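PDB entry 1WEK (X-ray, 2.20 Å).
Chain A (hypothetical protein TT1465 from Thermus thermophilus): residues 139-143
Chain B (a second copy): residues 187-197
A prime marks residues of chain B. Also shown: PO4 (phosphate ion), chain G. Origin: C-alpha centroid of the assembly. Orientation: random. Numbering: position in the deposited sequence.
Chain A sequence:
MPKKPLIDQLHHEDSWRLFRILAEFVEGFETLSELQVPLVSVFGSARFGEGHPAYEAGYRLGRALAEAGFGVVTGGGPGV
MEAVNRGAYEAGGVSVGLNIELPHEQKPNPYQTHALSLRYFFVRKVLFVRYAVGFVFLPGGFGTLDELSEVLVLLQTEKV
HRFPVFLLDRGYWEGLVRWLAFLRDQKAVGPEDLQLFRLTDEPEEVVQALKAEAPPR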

# COMPACT_ATOMS: atom_id res chain seq x y z
N PRO A 139 -8.67 35.00 -19.40
CA PRO A 139 -8.38 34.54 -20.76
C PRO A 139 -7.21 33.56 -20.72
O PRO A 139 -6.21 33.78 -20.02
CB PRO A 139 -8.02 35.83 -21.49
CG PRO A 139 -9.01 36.81 -20.88
CD PRO A 139 -9.00 36.44 -19.39
N GLY A 140 -7.37 32.46 -21.46
CA GLY A 140 -6.36 31.42 -21.54
C GLY A 140 -6.60 30.60 -22.81
O GLY A 140 -7.38 31.01 -23.69
N GLY A 141 -5.94 29.45 -22.91
CA GLY A 141 -6.07 28.59 -24.08
C GLY A 141 -6.57 27.21 -23.73
O GLY A 141 -7.52 27.08 -22.97
N PHE A 142 -5.94 26.17 -24.28
CA PHE A 142 -6.40 24.79 -24.02
C PHE A 142 -6.37 24.39 -22.56
O PHE A 142 -7.28 23.71 -22.08
CB PHE A 142 -5.57 23.79 -24.84
CG PHE A 142 -5.98 23.70 -26.29
CD1 PHE A 142 -5.24 22.92 -27.19
CD2 PHE A 142 -7.07 24.42 -26.77
CE1 PHE A 142 -5.58 22.88 -28.55
CE2 PHE A 142 -7.42 24.38 -28.13
CZ PHE A 142 -6.67 23.61 -29.02
N GLY A 143 -5.32 24.81 -21.85
CA GLY A 143 -5.18 24.46 -20.45
C GLY A 143 -6.31 25.01 -19.61
O GLY A 143 -6.85 24.32 -18.74
N LYS B 187 -3.45 34.22 -30.08
CA LYS B 187 -2.18 33.56 -29.76
C LYS B 187 -2.26 32.77 -28.43
O LYS B 187 -1.24 32.55 -27.78
CB LYS B 187 -1.02 34.57 -29.71
CG LYS B 187 -0.43 34.99 -31.07
CD LYS B 187 0.73 35.97 -30.86
CE LYS B 187 1.73 36.00 -32.02
NZ LYS B 187 2.61 34.79 -32.10
N ALA B 188 -3.46 32.35 -28.04
CA ALA B 188 -3.62 31.58 -26.81
C ALA B 188 -3.26 30.11 -27.05
O ALA B 188 -2.88 29.40 -26.13
CB ALA B 188 -5.03 31.70 -26.28
N VAL B 189 -3.40 29.67 -28.30
CA VAL B 189 -3.03 28.30 -28.67
C VAL B 189 -2.09 28.42 -29.87
O VAL B 189 -2.16 29.39 -30.61
CB VAL B 189 -4.25 27.43 -29.06
CG1 VAL B 189 -5.26 27.47 -27.93
CG2 VAL B 189 -4.86 27.90 -30.37
N GLY B 190 -1.21 27.44 -30.05
CA GLY B 190 -0.26 27.47 -31.15
C GLY B 190 -0.86 27.52 -32.54
O GLY B 190 -2.05 27.23 -32.71
N PRO B 191 -0.07 27.87 -33.56
CA PRO B 191 -0.51 27.96 -34.96
C PRO B 191 -1.01 26.64 -35.54
O PRO B 191 -1.86 26.63 -36.43
CB PRO B 191 0.73 28.46 -35.69
CG PRO B 191 1.54 29.13 -34.61
CD PRO B 191 1.36 28.20 -33.45
N GLU B 192 -0.46 25.52 -35.07
CA GLU B 192 -0.84 24.20 -35.57
C GLU B 192 -1.70 23.39 -34.60
O GLU B 192 -2.05 22.25 -34.88
CB GLU B 192 0.41 23.39 -35.93
CG GLU B 192 1.20 23.92 -37.11
CD GLU B 192 0.34 24.14 -38.35
OE1 GLU B 192 -0.41 23.21 -38.74
OE2 GLU B 192 0.40 25.25 -38.93
N ASP B 193 -2.05 23.98 -33.46
CA ASP B 193 -2.84 23.28 -32.45
C ASP B 193 -4.25 22.85 -32.87
O ASP B 193 -4.76 21.86 -32.36
CB ASP B 193 -2.93 24.13 -31.18
CG ASP B 193 -1.64 24.11 -30.38
OD1 ASP B 193 -0.67 23.43 -30.78
OD2 ASP B 193 -1.60 24.78 -29.34
N LEU B 194 -4.88 23.59 -33.78
CA LEU B 194 -6.22 23.23 -34.24
C LEU B 194 -6.23 22.02 -35.15
O LEU B 194 -7.29 21.48 -35.48
CB LEU B 194 -6.88 24.41 -34.94
CG LEU B 194 -8.00 25.05 -34.12
CD1 LEU B 194 -7.58 25.17 -32.66
CD2 LEU B 194 -8.34 26.40 -34.71
N GLN B 195 -5.05 21.59 -35.58
CA GLN B 195 -4.99 20.42 -36.43
C GLN B 195 -4.92 19.16 -35.59
O GLN B 195 -4.88 18.05 -36.11
CB GLN B 195 -3.80 20.53 -37.40
CG GLN B 195 -4.22 20.96 -38.81
CD GLN B 195 -5.26 22.09 -38.82
OE1 GLN B 195 -4.99 23.21 -38.37
NE2 GLN B 195 -6.45 21.78 -39.32
N LEU B 196 -4.93 19.33 -34.27
CA LEU B 196 -4.89 18.21 -33.32
C LEU B 196 -6.18 17.37 -33.43
O LEU B 196 -6.23 16.23 -32.97
CB LEU B 196 -4.74 18.75 -31.90
CG LEU B 196 -3.45 18.65 -31.08
CD1 LEU B 196 -2.21 18.64 -31.94
CD2 LEU B 196 -3.45 19.83 -30.10
N PHE B 197 -7.23 17.94 -34.02
CA PHE B 197 -8.50 17.22 -34.19
C PHE B 197 -9.01 17.39 -35.62
O PHE B 197 -8.50 18.21 -36.38
CB PHE B 197 -9.55 17.74 -33.20
CG PHE B 197 -9.83 19.22 -33.32
CD1 PHE B 197 -10.70 19.71 -34.30
CD2 PHE B 197 -9.23 20.13 -32.45
CE1 PHE B 197 -10.96 21.08 -34.41
CE2 PHE B 197 -9.49 21.51 -32.56
CZ PHE B 197 -10.35 21.98 -33.55
P PO4 G . -3.22 27.56 -21.26
O1 PO4 G . -4.58 28.13 -21.08
O2 PO4 G . -2.26 28.66 -21.56
O3 PO4 G . -3.24 26.59 -22.39
O4 PO4 G . -2.80 26.87 -20.02
O HOH W 1 -3.17 26.51 -25.23

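The contact between these two stretches is a small apolar one, centred on the ring of Phe142 and joined by no direct hydrogen bond, with a single water linking the backbones beside a bound phosphate. The CA atoms of the two stretches come nearest at Gly141 and Ala188′, 4.7 Å apart. Gly141 has no side chain, and that permits the approach: a CB there would sit 2.5 Å from Ala188′ O and crowd Val189′ CG1. Next to it, Ala188′ CB points toward chain A and meets Gly140 O at 3.6 Å, a van der Waals contact.

Gly141 is the N-cap residue of a helix that begins at Phe142, so the amides here are free to bind an anion. Gly141 N donates to phosphate O1 (2.6 Å) and Gly143 N to phosphate O3 (2.8 Å). Phe142 N instead donates to water 1 (2.9 Å to its O), which in turn donates to Ala188′ O (3.0 Å) and to phosphate O3 (2.8 Å from the water O). The water thus ties the helix start to the chain B loop and to the ion.

Phe142, in the m rotamer, supplies most of the buried surface on its side. Val189′ CG1 lies over one ring face, 4.0 Å from the centroid of the Phe142 ring and 23° off the normal, a CH-pi contact. At the ring edge, Leu194′ CD1 reaches Phe142 CZ at 4.1 Å and Leu196′ CD2 reaches Phe142 CE1 at 4.0 Å. Asp193′ adds its CB, 3.9 Å from Phe142 CE1, while Asp193′ OD2 accepts from Gly190′ N at 2.8 Å and is bonded again elsewhere in the structure. That bond from Gly190′ N closes the turn from Gly190′ to Asp193′, where the 3-10 segment 193-195 begins.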